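Local coordinates for pyridoxamine 5-phosphate-dependent dehydrase (Escherichia coli, PDB 3B8X) that catalyses the pyridoxal-phosphate-dependent removal of the C3'-hydroxyl group from GDP-4-keto-6-deoxy-D-mannose by coupled transamination and deoxygenation on the route to the O-antigen sugar L-colitose, at the interface of chains A and B. Sequence-based numbering; all coordinates share one arbitrary frame. Chains: chain A/B, Pyridoxamine 5-phosphate-dependent dehydrase.

Contact 1: the interface of chains A and B. Residues chain A 217, 219, 242, 244, 249-250; chain B 59, 90-92.
A predominantly aromatic contact, B:Trp90 set in a cradle of A:His217, A:Trp219, A:Phe242 and A:Phe244, joins the subunits of the two-fold dimer beside an active site to which both contribute. The indole of B:Trp90, its CG anti to the backbone N (chi1 -173°), reaches chain A edge first. Its NE1 gives a hydrogen bond of 2.9 Å to A:His217 ND1. The N-H points roughly towards this atom, which lies in the indole plane, but the indole nitrogen stands well above the imidazole plane, so the bond is tilted from the acceptor's side. The same approach puts B:Trp90 CZ2 over the centre of the imidazole, the two planes at 87°. Farther along the indole rim, CZ3 stands 3.6 Å above the middle of the A:Phe242 ring, again edge to face. A:Trp219 CZ3 meets the rim in plane at B:Trp90 CH2, 3.6 Å away, while its own ring carries A:His217 CD2 over one face. A:Phe244 reverses the roles: its tip, CZ, rests on the indole face 3.7 Å from B:Trp90 CZ3. B:Ser91 CB covers one face of A:Phe244, opposite the carbonyl carbon of A:Phe242, leaving that phenyl clamped. B:Ser91 OG, turned between its backbone N and carbonyl carbon (chi1 66°), donates to the A:His217 carbonyl O at 3.1 Å, thus holding the histidine backbone as the indole holds its ring. Beside them, B:Ser59 CB packs 3.4 Å from A:Asn250 CB, and B:Ser59 OG is tied to B:Thr92 OG1 at 2.7 Å. A:His217, A:Phe242 and A:Asn250 also line a nucleotide-sugar adduct pocket. In the fold, B:Trp90 immediately precedes helix 91-99, whose first turn carries B:Ser91 and B:Thr92; B:Ser59 belongs to helix 58-68, and the chain A residues lie in loops between helix 205-214 and helix 255-286.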
ATOM      1  N   HIS A 217       2.102   8.322   5.503  1.00  8.63           N
ATOM      2  CA  HIS A 217       3.038   9.308   4.996  1.00  1.00           C
ATOM      3  C   HIS A 217       4.265   9.568   5.820  1.00 10.26           C
ATOM      4  O   HIS A 217       4.972  10.477   5.492  1.00  8.35           O
ATOM      5  CB  HIS A 217       2.327  10.698   4.797  1.00  2.09           C
ATOM      6  CG  HIS A 217       1.087  10.643   3.957  1.00  2.97           C
ATOM      7  ND1 HIS A 217       1.120  10.491   2.589  1.00 19.26           N
ATOM      8  CD2 HIS A 217      -0.221  10.760   4.289  1.00  6.91           C
ATOM      9  CE1 HIS A 217      -0.115  10.489   2.119  1.00  2.51           C
ATOM     10  NE2 HIS A 217      -0.950  10.700   3.121  1.00 10.01           N
ATOM     11  N   TRP A 219       4.241  10.719   8.666  1.00  6.12           N
ATOM     12  CA  TRP A 219       3.906  11.955   9.392  1.00  5.64           C
ATOM     13  C   TRP A 219       3.573  11.713  10.846  1.00  5.26           C
ATOM     14  O   TRP A 219       3.592  10.572  11.303  1.00 13.41           O
ATOM     15  CB  TRP A 219       2.920  12.886   8.644  1.00  8.11           C
ATOM     16  CG  TRP A 219       1.470  12.471   8.651  1.00  9.67           C
ATOM     17  CD1 TRP A 219       0.850  11.482   9.442  1.00  5.09           C
ATOM     18  CD2 TRP A 219       0.469  12.972   7.766  1.00  3.98           C
ATOM     19  NE1 TRP A 219      -0.500  11.416   9.091  1.00  8.75           N
ATOM     20  CE2 TRP A 219      -0.734  12.270   8.038  1.00 10.09           C
ATOM     21  CE3 TRP A 219       0.483  13.939   6.740  1.00 15.39           C
ATOM     22  CZ2 TRP A 219      -1.922  12.517   7.326  1.00  6.61           C
ATOM     23  CZ3 TRP A 219      -0.711  14.237   6.067  1.00  9.53           C
ATOM     24  CH2 TRP A 219      -1.904  13.525   6.377  1.00 10.06           C
ATOM     25  N   PHE A 242       2.066  18.784   8.476  1.00  9.60           N
ATOM     26  CA  PHE A 242       2.903  18.110   7.476  1.00 16.49           C
ATOM     27  C   PHE A 242       4.339  17.886   8.021  1.00 11.82           C
ATOM     28  O   PHE A 242       5.308  18.296   7.393  1.00 14.74           O
ATOM     29  CB  PHE A 242       3.021  18.916   6.174  1.00 11.24           C
ATOM     30  CG  PHE A 242       1.760  19.009   5.368  1.00 18.09           C
ATOM     31  CD1 PHE A 242       0.714  18.103   5.544  1.00 38.47           C
ATOM     32  CD2 PHE A 242       1.636  20.011   4.399  1.00 13.14           C
ATOM     33  CE1 PHE A 242      -0.448  18.208   4.776  1.00 18.19           C
ATOM     34  CE2 PHE A 242       0.493  20.115   3.615  1.00  4.82           C
ATOM     35  CZ  PHE A 242      -0.569  19.223   3.818  1.00 24.22           C
ATOM     36  N   PHE A 244       7.200  15.327   8.600  1.00  7.99           N
ATOM     37  CA  PHE A 244       7.582  13.970   8.170  1.00  9.82           C
ATOM     38  C   PHE A 244       8.848  13.494   8.890  1.00  5.00           C
ATOM     39  O   PHE A 244       9.872  14.174   8.828  1.00 16.84           O
ATOM     40  CB  PHE A 244       7.822  13.994   6.658  1.00 11.00           C
ATOM     41  CG  PHE A 244       6.626  14.481   5.876  1.00  6.74           C
ATOM     42  CD1 PHE A 244       6.585  15.771   5.387  1.00  8.96           C
ATOM     43  CD2 PHE A 244       5.463  13.729   5.821  1.00 10.27           C
ATOM     44  CE1 PHE A 244       5.465  16.230   4.678  1.00 27.73           C
ATOM     45  CE2 PHE A 244       4.327  14.189   5.134  1.00 13.53           C
ATOM     46  CZ  PHE A 244       4.349  15.417   4.533  1.00  9.98           C
ATOM     47  N   TYR A 249       5.004   5.012   4.115  1.00  8.48           N
ATOM     48  CA  TYR A 249       4.131   4.858   2.956  1.00 10.11           C
ATOM     49  C   TYR A 249       2.795   5.485   3.325  1.00  2.33           C
ATOM     50  O   TYR A 249       2.619   5.997   4.455  1.00 10.26           O
ATOM     51  CB  TYR A 249       3.859   3.356   2.808  1.00 12.02           C
ATOM     52  CG  TYR A 249       5.101   2.512   2.646  1.00  7.68           C
ATOM     53  CD1 TYR A 249       5.714   1.910   3.723  1.00  5.98           C
ATOM     54  CD2 TYR A 249       5.597   2.236   1.371  1.00  3.57           C
ATOM     55  CE1 TYR A 249       6.886   1.154   3.532  1.00  6.60           C
ATOM     56  CE2 TYR A 249       6.751   1.482   1.177  1.00  7.90           C
ATOM     57  CZ  TYR A 249       7.364   0.912   2.252  1.00  3.01           C
ATOM     58  OH  TYR A 249       8.551   0.218   2.027  1.00  3.44           O
ATOM     59  N   ASN A 250       1.873   5.428   2.352  1.00  6.34           N
ATOM     60  CA  ASN A 250       0.481   5.680   2.632  1.00  1.00           C
ATOM     61  C   ASN A 250      -0.187   4.312   2.454  1.00 12.93           C
ATOM     62  O   ASN A 250      -0.389   3.847   1.343  1.00  5.44           O
ATOM     63  CB  ASN A 250      -0.200   6.674   1.693  1.00  8.03           C
ATOM     64  CG  ASN A 250      -1.728   6.716   1.933  1.00 16.54           C
ATOM     65  OD1 ASN A 250      -2.257   6.026   2.820  1.00  8.49           O
ATOM     66  ND2 ASN A 250      -2.425   7.544   1.176  1.00  4.69           N
TER
ATOM     67  N   SER B  59       0.484   7.733  -3.174  1.00  8.85           N
ATOM     68  CA  SER B  59       1.764   7.289  -2.595  1.00 15.16           C
ATOM     69  C   SER B  59       2.165   5.913  -3.137  1.00 11.29           C
ATOM     70  O   SER B  59       3.315   5.693  -3.486  1.00  9.88           O
ATOM     71  CB  SER B  59       1.723   7.249  -1.051  1.00  7.23           C
ATOM     72  OG  SER B  59       1.408   8.520  -0.487  1.00  6.74           O
ATOM     73  N   TRP B  90       6.078  16.258  -1.820  1.00 32.53           N
ATOM     74  CA  TRP B  90       5.414  15.462  -0.802  1.00 16.70           C
ATOM     75  C   TRP B  90       6.373  14.367  -0.324  1.00 10.50           C
ATOM     76  O   TRP B  90       7.278  13.951  -1.040  1.00 14.84           O
ATOM     77  CB  TRP B  90       4.073  14.908  -1.336  1.00 12.43           C
ATOM     78  CG  TRP B  90       3.249  14.206  -0.282  1.00 14.98           C
ATOM     79  CD1 TRP B  90       3.074  12.862  -0.153  1.00  3.52           C
ATOM     80  CD2 TRP B  90       2.511  14.826   0.789  1.00 13.29           C
ATOM     81  NE1 TRP B  90       2.248  12.602   0.942  1.00  4.18           N
ATOM     82  CE2 TRP B  90       1.948  13.786   1.565  1.00 13.95           C
ATOM     83  CE3 TRP B  90       2.308  16.164   1.192  1.00 11.46           C
ATOM     84  CZ2 TRP B  90       1.161  14.039   2.685  1.00  6.08           C
ATOM     85  CZ3 TRP B  90       1.550  16.416   2.343  1.00 14.16           C
ATOM     86  CH2 TRP B  90       0.960  15.355   3.054  1.00 22.41           C
ATOM     87  N   SER B  91       6.177  13.927   0.904  1.00 14.48           N
ATOM     88  CA  SER B  91       7.078  12.971   1.525  1.00 12.15           C
ATOM     89  C   SER B  91       7.250  11.709   0.688  1.00 14.18           C
ATOM     90  O   SER B  91       8.362  11.209   0.458  1.00  9.01           O
ATOM     91  CB  SER B  91       6.536  12.631   2.922  1.00  7.23           C
ATOM     92  OG  SER B  91       5.287  11.946   2.824  1.00  5.83           O
ATOM     93  N   THR B  92       6.117  11.185   0.239  1.00  8.46           N
ATOM     94  CA  THR B  92       6.084   9.978  -0.578  1.00  8.67           C
ATOM     95  C   THR B  92       6.543  10.164  -2.026  1.00 13.72           C
ATOM     96  O   THR B  92       6.580   9.203  -2.777  1.00 13.38           O
ATOM     97  CB  THR B  92       4.778   9.159  -0.450  1.00 10.67           C
ATOM     98  OG1 THR B  92       3.675   9.918  -0.958  1.00 10.10           O
ATOM     99  CG2 THR B  92       4.514   8.726   0.980  1.00  4.12           C
TER

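Contact 2: the interface of chains A and B. Residues chain A 244-246; chain B 95, 343, 345-346.
B:Asn343 OD1 meets a water at 2.8 Å that links the subunits, for the same water takes A:Phe244 N at 3.0 Å, almost straight (167° at the hydrogen). B:Asn343 OD1 and A:Phe244 O, both acceptors, lie only 3.2 Å apart. This approach may be eased by a sodium ion, which is bound at B:Asn343 and B:Asp345. B:Tyr95 OH reaches the carbonyl O of A:Leu246 at 2.8 Å, a hydrogen bond of poor geometry in which the phenol is the only possible donor. The angle CZ-OH...O, about 86°, is tighter than usual, and the carbonyl oxygen stands above the hydroxyl end of the ring, about equally far from CE1 and CE2. The phenol hydrogen would have to turn out of the ring plane to meet it. The same hydroxyl touches A:Phe244 CB at 3.4 Å. Next along the strip, B:Val346 lays one methyl against the peptide joining A:Val245 to A:Leu246; CG2, anti to its own carbonyl carbon, comes 3.3 Å from A:Val245 C. B:Asp345 flanks A:Val245 on its side-chain side, OD2 coming alongside the CB-CG1 branch, 3.2 Å from CG1. The other carboxylate oxygen, OD1, takes the N-H of B:Val346 at 2.9 Å on its anti side, 31° out of the carboxylate plane, which may help to set the rotation of the group. In the fold, B:Asn343 follows the 3-10 helix 340-342, B:Asp345 and B:Val346 occupy the short helix 344-347, and B:Tyr95 lies in helix 91-99. Across from them, A:Phe244 to A:Leu246 belong to the loop between strand 231-232 and helix 255-286, with a break from extended geometry at A:Val245.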
ATOM      1  N   PHE A 244       7.200  15.327   8.600  1.00  7.99           N
ATOM      2  CA  PHE A 244       7.582  13.970   8.170  1.00  9.82           C
ATOM      3  C   PHE A 244       8.848  13.494   8.890  1.00  5.00           C
ATOM      4  O   PHE A 244       9.872  14.174   8.828  1.00 16.84           O
ATOM      5  CB  PHE A 244       7.822  13.994   6.658  1.00 11.00           C
ATOM      6  CG  PHE A 244       6.626  14.481   5.876  1.00  6.74           C
ATOM      7  CD1 PHE A 244       6.585  15.771   5.387  1.00  8.96           C
ATOM      8  CD2 PHE A 244       5.463  13.729   5.821  1.00 10.27           C
ATOM      9  CE1 PHE A 244       5.465  16.230   4.678  1.00 27.73           C
ATOM     10  CE2 PHE A 244       4.327  14.189   5.134  1.00 13.53           C
ATOM     11  CZ  PHE A 244       4.349  15.417   4.533  1.00  9.98           C
ATOM     12  N   VAL A 245       8.794  12.315   9.492  1.00 10.84           N
ATOM     13  CA  VAL A 245       9.864  11.866  10.357  1.00  6.85           C
ATOM     14  C   VAL A 245      10.454  10.494  10.147  1.00 15.44           C
ATOM     15  O   VAL A 245      11.481  10.177  10.735  1.00 15.31           O
ATOM     16  CB  VAL A 245       9.474  12.064  11.853  1.00 10.05           C
ATOM     17  CG1 VAL A 245       9.180  13.546  12.125  1.00 14.35           C
ATOM     18  CG2 VAL A 245       8.229  11.220  12.244  1.00 10.94           C
ATOM     19  N   LEU A 246       9.781   9.686   9.334  1.00 13.97           N
ATOM     20  CA  LEU A 246      10.257   8.354   8.989  1.00 12.31           C
ATOM     21  C   LEU A 246       9.862   8.071   7.538  1.00  4.56           C
ATOM     22  O   LEU A 246       8.891   8.648   7.027  1.00 11.57           O
ATOM     23  CB  LEU A 246       9.731   7.282   9.951  1.00 11.50           C
ATOM     24  CG  LEU A 246      10.299   7.179  11.367  1.00 12.48           C
ATOM     25  CD1 LEU A 246       9.546   6.077  12.111  1.00  7.80           C
ATOM     26  CD2 LEU A 246      11.830   6.874  11.347  1.00  7.35           C
TER
ATOM     27  N   TYR B  95      10.336   8.916  -0.507  1.00  7.90           N
ATOM     28  CA  TYR B  95      10.618   7.617   0.128  1.00  2.76           C
ATOM     29  C   TYR B  95      10.950   6.469  -0.813  1.00  5.87           C
ATOM     30  O   TYR B  95      11.861   5.675  -0.530  1.00 11.14           O
ATOM     31  CB  TYR B  95       9.543   7.225   1.146  1.00  3.32           C
ATOM     32  CG  TYR B  95       9.217   8.236   2.278  1.00 24.61           C
ATOM     33  CD1 TYR B  95      10.175   9.090   2.842  1.00 13.41           C
ATOM     34  CD2 TYR B  95       7.919   8.340   2.757  1.00 13.12           C
ATOM     35  CE1 TYR B  95       9.833   9.981   3.876  1.00 11.89           C
ATOM     36  CE2 TYR B  95       7.583   9.200   3.776  1.00 24.09           C
ATOM     37  CZ  TYR B  95       8.530  10.029   4.321  1.00 14.40           C
ATOM     38  OH  TYR B  95       8.152  10.834   5.381  1.00 18.07           O
ATOM     39  N   ASN B 343      14.763  17.759   6.837  1.00 23.80           N
ATOM     40  CA  ASN B 343      14.433  16.488   7.474  1.00 14.74           C
ATOM     41  C   ASN B 343      15.602  15.555   7.742  1.00 22.77           C
ATOM     42  O   ASN B 343      15.766  14.499   7.131  1.00 12.75           O
ATOM     43  CB  ASN B 343      13.268  15.774   6.760  1.00 21.81           C
ATOM     44  CG  ASN B 343      11.965  16.585   6.777  1.00 11.74           C
ATOM     45  OD1 ASN B 343      11.345  16.785   7.824  1.00 16.75           O
ATOM     46  ND2 ASN B 343      11.503  17.010   5.592  1.00 19.23           N
ATOM     47  N   ASP B 345      15.897  13.684  10.251  1.00 10.08           N
ATOM     48  CA  ASP B 345      15.385  12.434  10.799  1.00 10.49           C
ATOM     49  C   ASP B 345      15.180  11.350   9.757  1.00  8.74           C
ATOM     50  O   ASP B 345      15.553  10.192   9.963  1.00 14.05           O
ATOM     51  CB  ASP B 345      14.086  12.695  11.546  1.00  4.49           C
ATOM     52  CG  ASP B 345      13.195  13.716  10.839  1.00 16.70           C
ATOM     53  OD1 ASP B 345      13.504  14.154   9.702  1.00 16.55           O
ATOM     54  OD2 ASP B 345      12.213  14.125  11.493  1.00 12.33           O
ATOM     55  N   VAL B 346      14.632  11.768   8.617  1.00 15.50           N
ATOM     56  CA  VAL B 346      14.347  10.898   7.486  1.00 16.67           C
ATOM     57  C   VAL B 346      15.576  10.760   6.586  1.00 16.62           C
ATOM     58  O   VAL B 346      15.880   9.687   6.028  1.00 14.02           O
ATOM     59  CB  VAL B 346      13.202  11.578   6.665  1.00 24.22           C
ATOM     60  CG1 VAL B 346      13.054  11.023   5.281  1.00 16.68           C
ATOM     61  CG2 VAL B 346      11.908  11.484   7.398  1.00 15.19           C
TER
HETATM   62  O   HOH W   1       8.733  17.798   7.967  1.00 13.28           O

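Contact 1 and contact 2 lie side by side, the centres of their C-alpha atoms about 9 Å apart, and share A:Phe244: its ring serves contact 1, its backbone chiefly contact 2. Helix 91-99 of chain B also runs through both, its first turn in contact 1 and B:Tyr95 in contact 2. One loop of chain A is therefore held from the aromatic cluster near the active site out to the short helix 344-347 of chain B. This continuity may keep the loop residues that line the adduct pocket in place, and two-fold symmetry repeats it with the chains exchanged.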